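Local atomic coordinates of porin (Acinetobacter baumannii AB307-0294, PDB entry 5DL7), a protein that probably acts as an outer membrane porin, a beta-barrel channel thought to let small solutes, perhaps including vanillate, pass across the outer membrane. Residues R34-K37 with K38-P42; L94-N97 with T98-R102; V128-P132 with T133-S137; A217-K220 with D221-Q225. All coordinates share one frame; numbering follows the deposited sequence.

Overall arrangement
Followed from the N terminus, the four contacts come in series, none nesting or crossing, and each is made within one unbroken run of residues. Interaction 1 bends the chain out of strand 22-36 into the loop before strand 46-58, and interaction 2 closes a tight turn in the loop between strands 66-79 and 105-117. Both hold calcium, lie on the same side of the chain's centre and approach to about 7 Å between nearest atoms. Interaction 3 is a short hairpin centred about 8 Å from the chain's centre, and interaction 4 joins strands 210-219 and 223-235. These two touch where Thr133 CB meets Ala217 CB at 3.8 Å, tying the central hairpin to the barrel wall.

Interaction 1 (R34-K37 with K38-P42); sequences RDYK and KDPYP. With CA (calcium ion), chain D.
Tyr36 and Asp39 have their CA atoms 5.4 Å apart where the chain leaves its strand and bends, Asp39 adopting a left-handed backbone conformation (phi 42°). The bend gathers three oxygens on one calcium ion. Asp35 OD1 binds the metal at 2.2 Å, and Asp39 OD1 does so at 2.3 Å. Each carboxylate uses a single oxygen: the OD2 atom of Asp39 stays 3.8 Å from the calcium. Between them comes the main-chain oxygen of Tyr36, 2.4 Å from the ion, and water 1 is a further ligand. Thr44 completes the site with its carbonyl and hydroxyl oxygens, so this is a calcium-binding loop joining two neighbouring strands, 22-36 and 46-58, of the porin barrel. The two aspartates carry like charges, which the metal between them probably compensates. Beside the site, Tyr36 CB rests against Pro40 CD at 3.6 Å, the two side chains crossing at about a right angle. With its CG anti to its own carbonyl carbon (chi1 -52°), Tyr36 receives Pro40 CG over one ring face, offset toward the rim. Over the centre of the opposite face lies Arg34 O, 4.0 Å above the ring plane.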
# COMPACT_ATOMS: atom_id res chain seq x y z
N ARG A 34 16.52 -6.36 0.90
CA ARG A 34 15.91 -7.36 1.78
C ARG A 34 16.99 -8.54 1.78
O ARG A 34 17.10 -9.32 0.88
CB ARG A 34 14.60 -7.80 1.23
CG ARG A 34 13.91 -8.93 1.99
CD ARG A 34 12.61 -9.37 1.46
NE ARG A 34 11.60 -8.29 1.69
CZ ARG A 34 10.50 -8.10 1.01
NH1 ARG A 34 10.06 -8.95 0.12
NH2 ARG A 34 9.60 -7.17 1.40
N ASP A 35 17.76 -8.56 2.83
CA ASP A 35 18.92 -9.49 2.91
C ASP A 35 18.46 -10.67 3.63
O ASP A 35 18.33 -10.76 4.88
CB ASP A 35 20.03 -8.81 3.60
CG ASP A 35 21.30 -9.67 3.58
OD1 ASP A 35 21.19 -10.90 3.42
OD2 ASP A 35 22.32 -8.96 3.79
N TYR A 36 18.23 -11.74 2.84
CA TYR A 36 17.76 -13.03 3.36
C TYR A 36 18.72 -13.62 4.32
O TYR A 36 19.94 -13.66 4.06
CB TYR A 36 17.53 -14.01 2.22
CG TYR A 36 16.70 -13.52 1.16
CD1 TYR A 36 15.39 -13.09 1.35
CD2 TYR A 36 17.21 -13.46 -0.20
CE1 TYR A 36 14.54 -12.68 0.30
CE2 TYR A 36 16.43 -13.04 -1.23
CZ TYR A 36 15.06 -12.61 -0.98
OH TYR A 36 14.36 -12.23 -2.07
N LYS A 37 18.23 -14.14 5.46
CA LYS A 37 19.09 -14.80 6.45
C LYS A 37 19.70 -16.12 5.95
O LYS A 37 20.87 -16.37 6.31
CB LYS A 37 18.43 -14.96 7.79
CG LYS A 37 18.15 -13.53 8.29
CD LYS A 37 18.18 -13.20 9.80
CE LYS A 37 16.86 -13.41 10.52
NZ LYS A 37 17.31 -13.86 11.93
N LYS A 38 18.96 -16.92 5.20
CA LYS A 38 19.35 -18.26 4.81
C LYS A 38 19.61 -18.37 3.32
O LYS A 38 19.57 -19.48 2.81
CB LYS A 38 18.27 -19.22 5.22
CG LYS A 38 18.20 -19.32 6.79
CD LYS A 38 17.24 -20.42 7.21
CE LYS A 38 15.72 -20.09 6.91
NZ LYS A 38 14.78 -21.28 6.53
N ASP A 39 19.77 -17.26 2.57
CA ASP A 39 20.22 -17.25 1.13
C ASP A 39 19.57 -18.36 0.32
O ASP A 39 20.27 -19.28 -0.14
CB ASP A 39 21.76 -17.31 1.03
CG ASP A 39 22.40 -16.10 1.70
OD1 ASP A 39 21.62 -15.09 2.02
OD2 ASP A 39 23.66 -16.13 1.81
N PRO A 40 18.25 -18.24 0.07
CA PRO A 40 17.53 -19.33 -0.55
C PRO A 40 18.06 -19.26 -1.98
O PRO A 40 17.84 -18.29 -2.73
CB PRO A 40 16.05 -18.93 -0.42
CG PRO A 40 16.07 -17.39 -0.31
CD PRO A 40 17.35 -17.08 0.39
N TYR A 41 18.81 -20.28 -2.33
CA TYR A 41 19.47 -20.33 -3.63
C TYR A 41 18.55 -19.80 -4.81
O TYR A 41 17.39 -20.23 -4.90
CB TYR A 41 19.88 -21.77 -3.88
CG TYR A 41 20.68 -21.94 -5.14
CD1 TYR A 41 22.08 -21.83 -5.11
CD2 TYR A 41 20.02 -22.18 -6.37
CE1 TYR A 41 22.81 -22.00 -6.27
CE2 TYR A 41 20.74 -22.35 -7.54
CZ TYR A 41 22.12 -22.25 -7.47
OH TYR A 41 22.80 -22.43 -8.61
N PRO A 42 19.03 -18.93 -5.71
CA PRO A 42 20.46 -18.56 -5.86
C PRO A 42 20.83 -17.15 -5.37
O PRO A 42 21.88 -16.66 -5.75
CB PRO A 42 20.65 -18.61 -7.36
CG PRO A 42 19.31 -18.12 -7.86
CD PRO A 42 18.24 -18.55 -6.90
CA CA D . 21.81 -12.92 2.77
O HOH W 1 22.66 -12.74 4.87

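Interaction 2 (L94-N97 with T98-R102). With CA (calcium ion), chain C; CA (calcium ion), chain E.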
# COMPACT_ATOMS: atom_id res chain seq x y z
N LEU A 94 12.56 -1.77 -10.08
CA LEU A 94 12.96 -1.70 -11.52
C LEU A 94 12.35 -2.99 -12.23
O LEU A 94 12.24 -4.09 -11.57
CB LEU A 94 14.45 -1.80 -11.66
CG LEU A 94 15.26 -0.57 -11.14
CD1 LEU A 94 16.72 -0.95 -10.96
CD2 LEU A 94 15.12 0.57 -12.12
N PRO A 95 12.03 -2.85 -13.49
CA PRO A 95 11.65 -4.06 -14.31
C PRO A 95 12.79 -5.04 -14.35
O PRO A 95 14.02 -4.68 -14.43
CB PRO A 95 11.24 -3.50 -15.64
CG PRO A 95 11.14 -1.98 -15.44
CD PRO A 95 12.16 -1.68 -14.37
N VAL A 96 12.41 -6.32 -14.16
CA VAL A 96 13.46 -7.37 -14.20
C VAL A 96 13.10 -8.38 -15.31
O VAL A 96 11.95 -8.82 -15.34
CB VAL A 96 13.52 -8.09 -12.84
CG1 VAL A 96 14.45 -9.22 -12.87
CG2 VAL A 96 14.11 -7.11 -11.75
N ASN A 97 14.07 -8.72 -16.13
CA ASN A 97 13.86 -9.66 -17.22
C ASN A 97 13.94 -11.10 -16.75
O ASN A 97 14.36 -11.47 -15.58
CB ASN A 97 14.93 -9.38 -18.22
CG ASN A 97 14.76 -7.98 -18.82
OD1 ASN A 97 13.73 -7.70 -19.29
ND2 ASN A 97 15.72 -7.13 -18.69
N THR A 98 13.58 -11.99 -17.67
CA THR A 98 13.57 -13.43 -17.36
C THR A 98 14.96 -13.94 -17.09
O THR A 98 15.03 -14.92 -16.39
CB THR A 98 12.91 -14.30 -18.51
OG1 THR A 98 13.65 -14.03 -19.65
CG2 THR A 98 11.51 -13.96 -18.66
N ASP A 99 16.07 -13.29 -17.48
CA ASP A 99 17.38 -13.68 -17.00
C ASP A 99 17.88 -12.99 -15.70
O ASP A 99 19.05 -13.06 -15.41
CB ASP A 99 18.45 -13.55 -18.08
CG ASP A 99 18.68 -12.10 -18.50
OD1 ASP A 99 17.97 -11.19 -17.99
OD2 ASP A 99 19.43 -11.88 -19.40
N ASN A 100 17.01 -12.19 -15.11
CA ASN A 100 17.25 -11.47 -13.85
C ASN A 100 17.91 -10.10 -14.05
O ASN A 100 18.16 -9.41 -13.03
CB ASN A 100 18.02 -12.28 -12.81
CG ASN A 100 17.58 -11.91 -11.39
OD1 ASN A 100 16.42 -11.94 -11.12
ND2 ASN A 100 18.51 -11.53 -10.57
N SER A 101 18.26 -9.78 -15.31
CA SER A 101 18.89 -8.48 -15.60
C SER A 101 17.76 -7.42 -15.38
O SER A 101 16.58 -7.58 -15.74
CB SER A 101 19.54 -8.42 -17.04
OG SER A 101 18.44 -8.60 -17.87
N ARG A 102 18.22 -6.28 -14.86
CA ARG A 102 17.30 -5.10 -14.77
C ARG A 102 17.25 -4.37 -16.10
O ARG A 102 18.30 -4.12 -16.65
CB ARG A 102 17.90 -4.12 -13.77
CG ARG A 102 17.43 -4.53 -12.39
CD ARG A 102 17.78 -5.94 -11.89
NE ARG A 102 17.49 -6.04 -10.43
CZ ARG A 102 17.51 -7.19 -9.72
NH1 ARG A 102 17.72 -8.37 -10.32
NH2 ARG A 102 17.34 -7.21 -8.39
CA CA C . 13.02 -5.77 -20.46
CA CA E . 20.72 -3.74 -16.98
O HOH W 2 11.14 -6.17 -19.13
O HOH W 3 19.99 -4.46 -18.92
O HOH W 4 21.37 -4.19 -14.56
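Val96 and Arg102 lie side by side and point the same way, with Val96 CG2 3.6 Å above one face of the guanidinium, offset toward its rim. Leu94 crosses the arginine at about a right angle, its CD1 lying 3.9 Å from Arg102 CG. In the guanidinium plane, Arg102 NH1 gives a hydrogen bond to Asn100 O, while a salt bridge to Asp48 and a bond to Tyr88 O occupy more of the polar end. The backbone folds as a type I turn from Asn97 to Asn100 followed by a G1 bulge: Asn100 N bonds to Asn97 O, Asn100 takes a positive phi (87°), and Asn97 N meets Ser101 O at 2.8 Å in a nearly straight bond. Asp99 OD1 accepts from both Ser101 N and Ser101 OG, the former closing an Asx turn. With chi1 at 62°, between backbone N and carbonyl carbon, Ser101 OG also lies close to the amide plane of Asn97 and accepts from its ND2 at 3.2 Å. The other end of that amide, OD1, binds a calcium ion at 2.4 Å, with Asp103; Arg102 O and Asp104 bind a second. Metal binding at OD1 would probably polarise the Asn97 amide and make its N-H groups stronger donors.

Interaction 3 (V128-P132 with T133-S137)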
# COMPACT_ATOMS: atom_id res chain seq x y z
N VAL A 128 -5.64 5.93 -9.93
CA VAL A 128 -4.80 5.48 -8.78
C VAL A 128 -5.78 5.29 -7.58
O VAL A 128 -6.07 6.20 -6.81
CB VAL A 128 -3.76 6.59 -8.42
CG1 VAL A 128 -2.86 6.11 -7.29
CG2 VAL A 128 -2.93 6.94 -9.69
N PRO A 129 -6.48 4.18 -7.54
CA PRO A 129 -7.51 3.90 -6.49
C PRO A 129 -6.89 3.84 -5.13
O PRO A 129 -5.74 3.44 -5.01
CB PRO A 129 -8.11 2.58 -6.92
CG PRO A 129 -7.60 2.31 -8.39
CD PRO A 129 -6.32 3.05 -8.51
N GLN A 130 -7.68 4.25 -4.14
CA GLN A 130 -7.25 4.31 -2.77
C GLN A 130 -8.31 3.72 -1.81
O GLN A 130 -8.62 4.31 -0.77
CB GLN A 130 -7.05 5.78 -2.39
CG GLN A 130 -6.13 6.51 -3.37
CD GLN A 130 -4.79 6.20 -2.94
OE1 GLN A 130 -4.19 5.28 -3.30
NE2 GLN A 130 -4.33 7.02 -2.08
N LEU A 131 -8.89 2.60 -2.16
CA LEU A 131 -9.95 1.91 -1.36
C LEU A 131 -9.47 0.68 -0.78
O LEU A 131 -8.49 -0.01 -1.25
CB LEU A 131 -11.13 1.56 -2.27
CG LEU A 131 -11.83 2.74 -2.90
CD1 LEU A 131 -13.00 2.32 -3.73
CD2 LEU A 131 -12.17 3.93 -2.00
N PRO A 132 -10.10 0.22 0.31
CA PRO A 132 -9.65 -1.06 0.87
C PRO A 132 -9.80 -2.29 0.01
O PRO A 132 -9.11 -3.26 0.15
CB PRO A 132 -10.55 -1.23 2.15
CG PRO A 132 -11.12 0.11 2.34
CD PRO A 132 -11.11 0.95 1.09
N THR A 133 -10.73 -2.22 -0.99
CA THR A 133 -10.89 -3.28 -1.97
C THR A 133 -9.92 -3.15 -3.20
O THR A 133 -9.87 -4.08 -3.94
CB THR A 133 -12.32 -3.24 -2.48
OG1 THR A 133 -12.68 -1.94 -2.82
CG2 THR A 133 -13.24 -3.80 -1.29
N ILE A 134 -9.28 -1.99 -3.33
CA ILE A 134 -8.40 -1.70 -4.50
C ILE A 134 -7.59 -0.49 -4.09
O ILE A 134 -8.00 0.64 -4.20
CB ILE A 134 -9.17 -1.58 -5.83
CG1 ILE A 134 -8.18 -1.31 -7.03
CG2 ILE A 134 -10.33 -0.61 -5.78
CD1 ILE A 134 -8.75 -1.39 -8.38
N PHE A 135 -6.37 -0.79 -3.66
CA PHE A 135 -5.51 0.27 -3.19
C PHE A 135 -4.17 0.22 -3.91
O PHE A 135 -3.38 -0.69 -3.80
CB PHE A 135 -5.25 0.05 -1.65
CG PHE A 135 -4.73 1.31 -0.99
CD1 PHE A 135 -3.36 1.57 -1.03
CD2 PHE A 135 -5.51 2.19 -0.37
CE1 PHE A 135 -2.79 2.69 -0.43
CE2 PHE A 135 -4.94 3.41 0.15
CZ PHE A 135 -3.61 3.60 0.08
N SER A 136 -3.95 1.29 -4.71
CA SER A 136 -2.69 1.33 -5.48
C SER A 136 -1.47 1.28 -4.53
O SER A 136 -1.33 2.08 -3.61
CB SER A 136 -2.63 2.65 -6.17
OG SER A 136 -1.27 3.06 -6.54
N SER A 137 -0.61 0.36 -4.80
CA SER A 137 0.63 0.30 -4.00
C SER A 137 1.52 1.53 -4.22
O SER A 137 1.95 1.83 -5.33
CB SER A 137 1.46 -0.95 -4.34
OG SER A 137 2.65 -0.97 -3.60
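Phe135 meets Leu131 and Gln130 along almost its whole length. Its CB lies 3.3 Å from Leu131 O, an oxygen that also sits at the ring edge, in plane. A chi1 of -162° sets CG anti to the backbone N of Phe135 and swings the ring over the preceding strand. There CD2 lies 3.5 Å from Gln130 C, and CE2 comes within 3.8 Å of Gln130 CA. At the tip, the carboxamide of Gln130 lies over one ring face near CZ, offset toward the rim and turned 30° from the ring plane. The overlap goes with the backbone pairing: Gln130 and Phe135 form a non-hydrogen-bonded antiparallel pair, flanked by the Leu131-Ile134 pair, which is bonded in both directions, and by a nearly straight bond from Ser136 N to Pro129 O at 2.8 Å. On the side of the sheet carrying Leu131 and Ile134, Ile134 CD1 packs on Pro129 CG at 3.9 Å, while Leu131 reaches Phe164 and Thr200 of the wall strands. Thr133 OG1 bonds to Thr200 OG1. With a type I turn from Leu131 to Ile134, this is a tight two-residue beta hairpin; its central position is consistent with a loop folded into the lumen, as in other porins.

Interaction 4 (A217-K220 with D221-Q225); sequences AELK and DIYQQ
Backbone bonds define the frame between Ala217-Leu219 and Tyr223-Gln225, whose short axes approach to 4.7 Å and run 167° apart, hence antiparallel. Ala217 and Gln225 bond in both directions, and Leu219 N donates to Tyr223 O at 2.8 Å. Leu219 O accepts twice, from Ile222 N at 2.9 Å and from Tyr223 N at 3.1 Å, so two residues face one: a classic beta bulge, entered after Asp221 with its positive phi of 68°. Apolar contacts accompany it. Leu219 CB stands over the Tyr223 ring in a CH-pi contact, 4.2 Å from the centroid and only 9° off the normal; the tyrosine CG, set between its own N and carbonyl carbon, brings the ring there. Leu219 CD2 then touches both Tyr223 CE2 and Ile222 CD1, the latter at 3.7 Å. Among polar groups, Glu218 and Gln224 run side by side on the other face, their CG atoms 3.8 Å apart. Water 5 accepts from Asp221 N and gives a weak bond to Glu218 OE2. Lys220 NZ has its salt bridge with Asp196, and Asp221 OD1 accepts from Ser256 N. The hairpin is continued on both sides: backbone hydrogen bonds join Glu218 to Tyr199 of strand 198-206 and Gln224 to Glu252 of strand 240-253.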
# COMPACT_ATOMS: atom_id res chain seq x y z
N ALA A 217 -16.90 -5.48 -3.67
CA ALA A 217 -16.01 -5.66 -4.83
C ALA A 217 -16.21 -7.10 -5.42
O ALA A 217 -16.53 -8.07 -4.72
CB ALA A 217 -14.56 -5.54 -4.51
N GLU A 218 -16.01 -7.15 -6.72
CA GLU A 218 -15.99 -8.41 -7.46
C GLU A 218 -14.80 -8.36 -8.41
O GLU A 218 -14.79 -7.57 -9.34
CB GLU A 218 -17.29 -8.71 -8.15
CG GLU A 218 -17.20 -10.04 -8.89
CD GLU A 218 -18.47 -10.34 -9.68
OE1 GLU A 218 -19.50 -10.40 -9.08
OE2 GLU A 218 -18.41 -10.29 -10.89
N LEU A 219 -13.92 -9.38 -8.26
CA LEU A 219 -12.88 -9.66 -9.32
C LEU A 219 -13.42 -10.86 -10.08
O LEU A 219 -13.57 -11.97 -9.52
CB LEU A 219 -11.59 -10.02 -8.61
CG LEU A 219 -10.38 -10.35 -9.44
CD1 LEU A 219 -9.99 -9.15 -10.31
CD2 LEU A 219 -9.22 -10.79 -8.61
N LYS A 220 -13.76 -10.59 -11.34
CA LYS A 220 -14.67 -11.48 -12.13
C LYS A 220 -14.05 -12.90 -12.17
O LYS A 220 -12.86 -13.07 -12.48
CB LYS A 220 -14.77 -10.98 -13.53
CG LYS A 220 -15.75 -11.86 -14.35
CD LYS A 220 -15.83 -11.26 -15.71
CE LYS A 220 -16.67 -12.09 -16.68
NZ LYS A 220 -15.91 -11.79 -17.95
N ASP A 221 -14.83 -13.92 -11.78
CA ASP A 221 -14.47 -15.37 -11.82
C ASP A 221 -13.38 -15.70 -10.84
O ASP A 221 -12.78 -16.80 -10.93
CB ASP A 221 -14.11 -15.70 -13.29
CG ASP A 221 -15.27 -15.79 -14.17
OD1 ASP A 221 -16.31 -16.32 -13.81
OD2 ASP A 221 -15.12 -15.35 -15.34
N ILE A 222 -13.08 -14.85 -9.86
CA ILE A 222 -12.09 -15.06 -8.86
C ILE A 222 -12.65 -14.94 -7.45
O ILE A 222 -12.76 -15.90 -6.76
CB ILE A 222 -10.79 -14.25 -9.04
CG1 ILE A 222 -10.21 -14.55 -10.48
CG2 ILE A 222 -9.80 -14.64 -7.99
CD1 ILE A 222 -8.95 -13.77 -10.75
N TYR A 223 -13.06 -13.74 -7.08
CA TYR A 223 -13.62 -13.57 -5.70
C TYR A 223 -14.61 -12.40 -5.68
O TYR A 223 -14.50 -11.47 -6.50
CB TYR A 223 -12.60 -13.45 -4.63
CG TYR A 223 -11.76 -12.22 -4.63
CD1 TYR A 223 -12.32 -10.99 -4.18
CD2 TYR A 223 -10.48 -12.14 -5.05
CE1 TYR A 223 -11.53 -9.86 -4.16
CE2 TYR A 223 -9.68 -11.01 -5.00
CZ TYR A 223 -10.16 -9.83 -4.63
OH TYR A 223 -9.47 -8.65 -4.61
N GLN A 224 -15.46 -12.45 -4.64
CA GLN A 224 -16.26 -11.26 -4.19
C GLN A 224 -15.76 -10.93 -2.81
O GLN A 224 -15.46 -11.83 -2.02
CB GLN A 224 -17.79 -11.53 -4.19
CG GLN A 224 -18.26 -11.58 -5.57
CD GLN A 224 -19.76 -11.89 -5.65
OE1 GLN A 224 -20.30 -12.47 -6.72
NE2 GLN A 224 -20.43 -11.58 -4.58
N GLN A 225 -15.75 -9.65 -2.47
CA GLN A 225 -15.21 -9.19 -1.22
C GLN A 225 -16.05 -7.98 -0.67
O GLN A 225 -16.34 -7.13 -1.48
CB GLN A 225 -13.76 -8.89 -1.32
CG GLN A 225 -13.08 -8.40 -0.08
CD GLN A 225 -11.59 -8.21 -0.36
OE1 GLN A 225 -11.14 -7.17 -0.83
NE2 GLN A 225 -10.82 -9.29 -0.07
O HOH W 5 -17.60 -13.49 -11.32